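Local coordinates for protein probable thioesterase (Thermus thermophilus, PDB 1Z54) that probably hydrolyses acyl-CoA thioesters such as fatty acyl-CoA, at residues 79-87 and 116-127. Numbering follows the deposited sequence.
Sequences LAELSSRAL and ARIPEDIYRALS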
ATOM      1  N   LEU A  79      17.588  -0.226 -19.632  1.00 24.30           N
ATOM      2  CA  LEU A  79      16.825  -1.140 -20.459  1.00 24.64           C
ATOM      3  C   LEU A  79      17.827  -2.209 -20.868  1.00 24.96           C
ATOM      4  O   LEU A  79      18.665  -1.982 -21.745  1.00 24.32           O
ATOM      5  CB  LEU A  79      16.281  -0.406 -21.685  1.00 24.56           C
ATOM      6  CG  LEU A  79      15.444  -1.198 -22.689  1.00 26.06           C
ATOM      7  CD1 LEU A  79      14.247  -1.817 -21.989  1.00 26.59           C
ATOM      8  CD2 LEU A  79      14.988  -0.267 -23.814  1.00 27.37           C
ATOM      9  N   ALA A  80      17.746  -3.368 -20.219  1.00 24.55           N
ATOM     10  CA  ALA A  80      18.663  -4.468 -20.501  1.00 25.44           C
ATOM     11  C   ALA A  80      18.302  -5.263 -21.755  1.00 25.18           C
ATOM     12  O   ALA A  80      19.179  -5.768 -22.453  1.00 23.66           O
ATOM     13  CB  ALA A  80      18.742  -5.399 -19.290  1.00 22.04           C
ATOM     14  N   GLU A  81      17.012  -5.372 -22.045  1.00 25.67           N
ATOM     15  CA  GLU A  81      16.574  -6.114 -23.221  1.00 25.98           C
ATOM     16  C   GLU A  81      15.417  -5.400 -23.910  1.00 26.02           C
ATOM     17  O   GLU A  81      14.521  -4.871 -23.253  1.00 23.41           O
ATOM     18  CB  GLU A  81      16.161  -7.540 -22.822  1.00 28.58           C
ATOM     19  CG  GLU A  81      17.328  -8.441 -22.412  1.00 31.02           C
ATOM     20  CD  GLU A  81      16.879  -9.771 -21.822  1.00 33.17           C
ATOM     21  OE1 GLU A  81      15.749 -10.211 -22.125  1.00 34.27           O
ATOM     22  OE2 GLU A  81      17.662 -10.385 -21.063  1.00 34.76           O
ATOM     23  N   LEU A  82      15.448  -5.377 -25.240  1.00 25.87           N
ATOM     24  CA  LEU A  82      14.398  -4.726 -26.013  1.00 25.43           C
ATOM     25  C   LEU A  82      14.111  -5.467 -27.310  1.00 26.84           C
ATOM     26  O   LEU A  82      14.981  -5.571 -28.176  1.00 27.83           O
ATOM     27  CB  LEU A  82      14.795  -3.283 -26.345  1.00 25.32           C
ATOM     28  CG  LEU A  82      13.863  -2.552 -27.327  1.00 24.15           C
ATOM     29  CD1 LEU A  82      12.559  -2.235 -26.625  1.00 21.91           C
ATOM     30  CD2 LEU A  82      14.519  -1.272 -27.839  1.00 21.25           C
ATOM     31  N   SER A  83      12.895  -5.982 -27.446  1.00 26.60           N
ATOM     32  CA  SER A  83      12.502  -6.679 -28.661  1.00 27.75           C
ATOM     33  C   SER A  83      11.290  -5.940 -29.215  1.00 28.12           C
ATOM     34  O   SER A  83      10.893  -4.905 -28.677  1.00 25.65           O
ATOM     35  CB  SER A  83      12.133  -8.133 -28.366  1.00 30.42           C
ATOM     36  OG  SER A  83      10.959  -8.216 -27.569  1.00 31.22           O
ATOM     37  N   SER A  84      10.703  -6.465 -30.283  1.00 28.09           N
ATOM     38  CA  SER A  84       9.541  -5.822 -30.879  1.00 30.18           C
ATOM     39  C   SER A  84       8.290  -5.927 -30.002  1.00 29.91           C
ATOM     40  O   SER A  84       7.409  -5.076 -30.076  1.00 27.98           O
ATOM     41  CB  SER A  84       9.260  -6.417 -32.264  1.00 32.40           C
ATOM     42  OG  SER A  84       9.095  -7.828 -32.204  1.00 37.92           O
ATOM     43  N   ARG A  85       8.225  -6.953 -29.158  1.00 29.36           N
ATOM     44  CA  ARG A  85       7.057  -7.150 -28.303  1.00 30.14           C
ATOM     45  C   ARG A  85       7.338  -7.159 -26.803  1.00 29.11           C
ATOM     46  O   ARG A  85       6.406  -7.297 -26.016  1.00 29.36           O
ATOM     47  CB  ARG A  85       6.363  -8.466 -28.667  1.00 31.06           C
ATOM     48  CG  ARG A  85       5.862  -8.545 -30.099  1.00 36.12           C
ATOM     49  CD  ARG A  85       5.709  -9.999 -30.536  1.00 39.20           C
ATOM     50  NE  ARG A  85       5.247 -10.130 -31.916  1.00 41.51           N
ATOM     51  CZ  ARG A  85       4.027  -9.801 -32.331  1.00 43.75           C
ATOM     52  NH1 ARG A  85       3.138  -9.319 -31.471  1.00 45.61           N
ATOM     53  NH2 ARG A  85       3.694  -9.959 -33.607  1.00 43.30           N
ATOM     54  N   ALA A  86       8.598  -7.008 -26.405  1.00 28.01           N
ATOM     55  CA  ALA A  86       8.944  -7.050 -24.984  1.00 27.96           C
ATOM     56  C   ALA A  86      10.110  -6.166 -24.564  1.00 28.02           C
ATOM     57  O   ALA A  86      10.928  -5.751 -25.392  1.00 26.68           O
ATOM     58  CB  ALA A  86       9.237  -8.493 -24.572  1.00 26.89           C
ATOM     59  N   LEU A  87      10.183  -5.903 -23.258  1.00 25.39           N
ATOM     60  CA  LEU A  87      11.239  -5.082 -22.678  1.00 24.83           C
ATOM     61  C   LEU A  87      11.651  -5.685 -21.339  1.00 24.16           C
ATOM     62  O   LEU A  87      10.836  -6.315 -20.658  1.00 24.14           O
ATOM     63  CB  LEU A  87      10.756  -3.658 -22.404  1.00 24.48           C
ATOM     64  CG  LEU A  87       9.750  -2.951 -23.307  1.00 27.80           C
ATOM     65  CD1 LEU A  87       8.370  -3.581 -23.162  1.00 27.38           C
ATOM     66  CD2 LEU A  87       9.693  -1.487 -22.899  1.00 27.70           C
ATOM     67  N   ALA A 116       0.876  -6.932 -28.310  1.00 29.01           N
ATOM     68  CA  ALA A 116       1.273  -6.554 -29.656  1.00 28.67           C
ATOM     69  C   ALA A 116       2.675  -5.968 -29.681  1.00 28.94           C
ATOM     70  O   ALA A 116       3.317  -5.810 -28.638  1.00 26.82           O
ATOM     71  CB  ALA A 116       0.284  -5.552 -30.225  1.00 27.63           C
ATOM     72  N   ARG A 117       3.148  -5.656 -30.882  1.00 27.97           N
ATOM     73  CA  ARG A 117       4.473  -5.077 -31.033  1.00 30.04           C
ATOM     74  C   ARG A 117       4.446  -3.654 -30.486  1.00 28.98           C
ATOM     75  O   ARG A 117       3.404  -2.996 -30.486  1.00 25.66           O
ATOM     76  CB  ARG A 117       4.887  -5.026 -32.506  1.00 33.44           C
ATOM     77  CG  ARG A 117       4.769  -6.339 -33.268  1.00 37.93           C
ATOM     78  CD  ARG A 117       5.363  -6.195 -34.664  1.00 41.81           C
ATOM     79  NE  ARG A 117       4.969  -4.937 -35.299  1.00 46.44           N
ATOM     80  CZ  ARG A 117       3.719  -4.605 -35.614  1.00 49.02           C
ATOM     81  NH1 ARG A 117       2.718  -5.439 -35.362  1.00 51.34           N
ATOM     82  NH2 ARG A 117       3.466  -3.433 -36.180  1.00 50.77           N
ATOM     83  N   ILE A 118       5.593  -3.189 -30.011  1.00 27.87           N
ATOM     84  CA  ILE A 118       5.710  -1.832 -29.490  1.00 27.69           C
ATOM     85  C   ILE A 118       5.587  -0.868 -30.673  1.00 27.64           C
ATOM     86  O   ILE A 118       6.309  -1.001 -31.658  1.00 26.42           O
ATOM     87  CB  ILE A 118       7.081  -1.618 -28.827  1.00 27.29           C
ATOM     88  CG1 ILE A 118       7.226  -2.562 -27.632  1.00 26.84           C
ATOM     89  CG2 ILE A 118       7.247  -0.165 -28.427  1.00 26.68           C
ATOM     90  CD1 ILE A 118       8.601  -2.573 -27.016  1.00 27.66           C
ATOM     91  N   PRO A 119       4.660   0.103 -30.598  1.00 27.51           N
ATOM     92  CA  PRO A 119       4.513   1.051 -31.708  1.00 27.48           C
ATOM     93  C   PRO A 119       5.853   1.665 -32.131  1.00 26.63           C
ATOM     94  O   PRO A 119       6.711   1.945 -31.297  1.00 24.89           O
ATOM     95  CB  PRO A 119       3.516   2.087 -31.162  1.00 27.42           C
ATOM     96  CG  PRO A 119       3.552   1.887 -29.661  1.00 30.75           C
ATOM     97  CD  PRO A 119       3.706   0.402 -29.519  1.00 27.15           C
ATOM     98  N   GLU A 120       6.010   1.868 -33.436  1.00 26.59           N
ATOM     99  CA  GLU A 120       7.237   2.408 -34.020  1.00 25.68           C
ATOM    100  C   GLU A 120       7.920   3.572 -33.317  1.00 24.89           C
ATOM    101  O   GLU A 120       9.100   3.484 -32.982  1.00 21.88           O
ATOM    102  CB  GLU A 120       6.987   2.787 -35.477  1.00 28.78           C
ATOM    103  CG  GLU A 120       6.659   1.605 -36.363  1.00 32.01           C
ATOM    104  CD  GLU A 120       7.691   0.499 -36.252  1.00 35.35           C
ATOM    105  OE1 GLU A 120       8.904   0.816 -36.266  1.00 36.95           O
ATOM    106  OE2 GLU A 120       7.290  -0.684 -36.156  1.00 34.91           O
ATOM    107  N   ASP A 121       7.198   4.664 -33.100  1.00 24.21           N
ATOM    108  CA  ASP A 121       7.802   5.826 -32.459  1.00 26.70           C
ATOM    109  C   ASP A 121       8.357   5.530 -31.069  1.00 27.09           C
ATOM    110  O   ASP A 121       9.372   6.100 -30.671  1.00 29.60           O
ATOM    111  CB  ASP A 121       6.803   6.986 -32.380  1.00 28.93           C
ATOM    112  CG  ASP A 121       5.654   6.710 -31.430  1.00 32.24           C
ATOM    113  OD1 ASP A 121       5.065   7.687 -30.918  1.00 32.56           O
ATOM    114  OD2 ASP A 121       5.328   5.526 -31.205  1.00 34.82           O
ATOM    115  N   ILE A 122       7.701   4.644 -30.327  1.00 23.68           N
ATOM    116  CA  ILE A 122       8.173   4.296 -28.992  1.00 22.91           C
ATOM    117  C   ILE A 122       9.356   3.330 -29.097  1.00 22.95           C
ATOM    118  O   ILE A 122      10.319   3.405 -28.315  1.00 20.47           O
ATOM    119  CB  ILE A 122       7.054   3.630 -28.162  1.00 22.50           C
ATOM    120  CG1 ILE A 122       5.926   4.640 -27.920  1.00 23.61           C
ATOM    121  CG2 ILE A 122       7.620   3.107 -26.844  1.00 20.53           C
ATOM    122  CD1 ILE A 122       4.698   4.055 -27.208  1.00 23.40           C
ATOM    123  N   TYR A 123       9.270   2.418 -30.059  1.00 21.01           N
ATOM    124  CA  TYR A 123      10.330   1.442 -30.279  1.00 23.38           C
ATOM    125  C   TYR A 123      11.611   2.182 -30.647  1.00 22.89           C
ATOM    126  O   TYR A 123      12.676   1.929 -30.092  1.00 23.22           O
ATOM    127  CB  TYR A 123       9.947   0.485 -31.413  1.00 22.97           C
ATOM    128  CG  TYR A 123      11.028  -0.527 -31.731  1.00 28.84           C
ATOM    129  CD1 TYR A 123      11.260  -1.619 -30.893  1.00 28.63           C
ATOM    130  CD2 TYR A 123      11.859  -0.360 -32.842  1.00 28.87           C
ATOM    131  CE1 TYR A 123      12.294  -2.517 -31.149  1.00 31.04           C
ATOM    132  CE2 TYR A 123      12.893  -1.253 -33.108  1.00 29.44           C
ATOM    133  CZ  TYR A 123      13.106  -2.327 -32.258  1.00 31.43           C
ATOM    134  OH  TYR A 123      14.135  -3.203 -32.514  1.00 32.78           O
ATOM    135  N   ARG A 124      11.483   3.107 -31.587  1.00 24.11           N
ATOM    136  CA  ARG A 124      12.602   3.906 -32.065  1.00 25.83           C
ATOM    137  C   ARG A 124      13.321   4.634 -30.924  1.00 24.90           C
ATOM    138  O   ARG A 124      14.552   4.579 -30.812  1.00 23.66           O
ATOM    139  CB  ARG A 124      12.072   4.904 -33.097  1.00 30.03           C
ATOM    140  CG  ARG A 124      13.109   5.722 -33.828  1.00 35.66           C
ATOM    141  CD  ARG A 124      12.443   6.422 -35.000  1.00 40.51           C
ATOM    142  NE  ARG A 124      11.309   7.235 -34.565  1.00 45.78           N
ATOM    143  CZ  ARG A 124      10.323   7.636 -35.364  1.00 48.30           C
ATOM    144  NH1 ARG A 124       9.335   8.377 -34.876  1.00 49.20           N
ATOM    145  NH2 ARG A 124      10.315   7.289 -36.644  1.00 47.99           N
ATOM    146  N   ALA A 125      12.553   5.298 -30.064  1.00 22.27           N
ATOM    147  CA  ALA A 125      13.132   6.035 -28.944  1.00 22.81           C
ATOM    148  C   ALA A 125      13.814   5.116 -27.922  1.00 23.25           C
ATOM    149  O   ALA A 125      14.906   5.422 -27.422  1.00 20.09           O
ATOM    150  CB  ALA A 125      12.053   6.871 -28.264  1.00 24.82           C
ATOM    151  N   LEU A 126      13.171   3.992 -27.616  1.00 22.44           N
ATOM    152  CA  LEU A 126      13.724   3.045 -26.658  1.00 22.89           C
ATOM    153  C   LEU A 126      14.999   2.411 -27.212  1.00 23.29           C
ATOM    154  O   LEU A 126      15.940   2.134 -26.466  1.00 24.34           O
ATOM    155  CB  LEU A 126      12.694   1.950 -26.332  1.00 21.61           C
ATOM    156  CG  LEU A 126      11.433   2.387 -25.569  1.00 23.37           C
ATOM    157  CD1 LEU A 126      10.464   1.224 -25.443  1.00 22.40           C
ATOM    158  CD2 LEU A 126      11.820   2.902 -24.186  1.00 24.47           C
ATOM    159  N   SER A 127      15.029   2.187 -28.520  1.00 23.53           N
ATOM    160  CA  SER A 127      16.196   1.571 -29.152  1.00 25.42           C
ATOM    161  C   SER A 127      17.472   2.336 -28.839  1.00 26.32           C
ATOM    162  O   SER A 127      18.525   1.739 -28.622  1.00 27.10           O
ATOM    163  CB  SER A 127      16.013   1.492 -30.671  1.00 24.98           C
ATOM    164  OG  SER A 127      15.087   0.483 -31.033  1.00 26.26           O
TER
HETATM  165  O   HOH W   1       3.853  -7.769 -26.580  1.00 25.47           O
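Leu82 packs its branched apolar side chain against Ile118, Tyr123 and Leu126, Leu87 meets Ile118 and Leu126, and Leu79 meets Leu126. With its CG anti to the backbone N (chi1 172°), Leu82 lets its methyls diverge: CD1 meets Ile118 CD1 at 4.0 Å, CD2 rests 3.6 Å from Ser127 CA, and Leu126 CB is near both. Cut back to an alanine, Leu82 would lose both methyls, which would probably open a gap between Ile118 and Leu126. The extended CG1 branch of Ile118 (chi2 172°) carries CD1 to 3.9 Å from Leu87 CG, and Leu126 CD1 packs on Leu87 CD2 at 3.8 Å. Ser83 O approaches the Tyr123 ring at its edge, 3.7 Å from CE1.

The polar link is made by backbone: Ile118 N donates to Ser84 O (2.6 Å, 164° at the hydrogen), and a water can bridge Arg85 O and Ala116 O. On the solvent-exposed side, the Arg117 CG methylene covers one Arg85 guanidinium face, 3.7 Å from CZ, while the two like-charged guanidinium planes stand 80° apart.

Thus the ends of strands 72-82 and 86-95 hold the C-terminal helix, and their connecting turn holds the segment leading into it, in a hotdog fold.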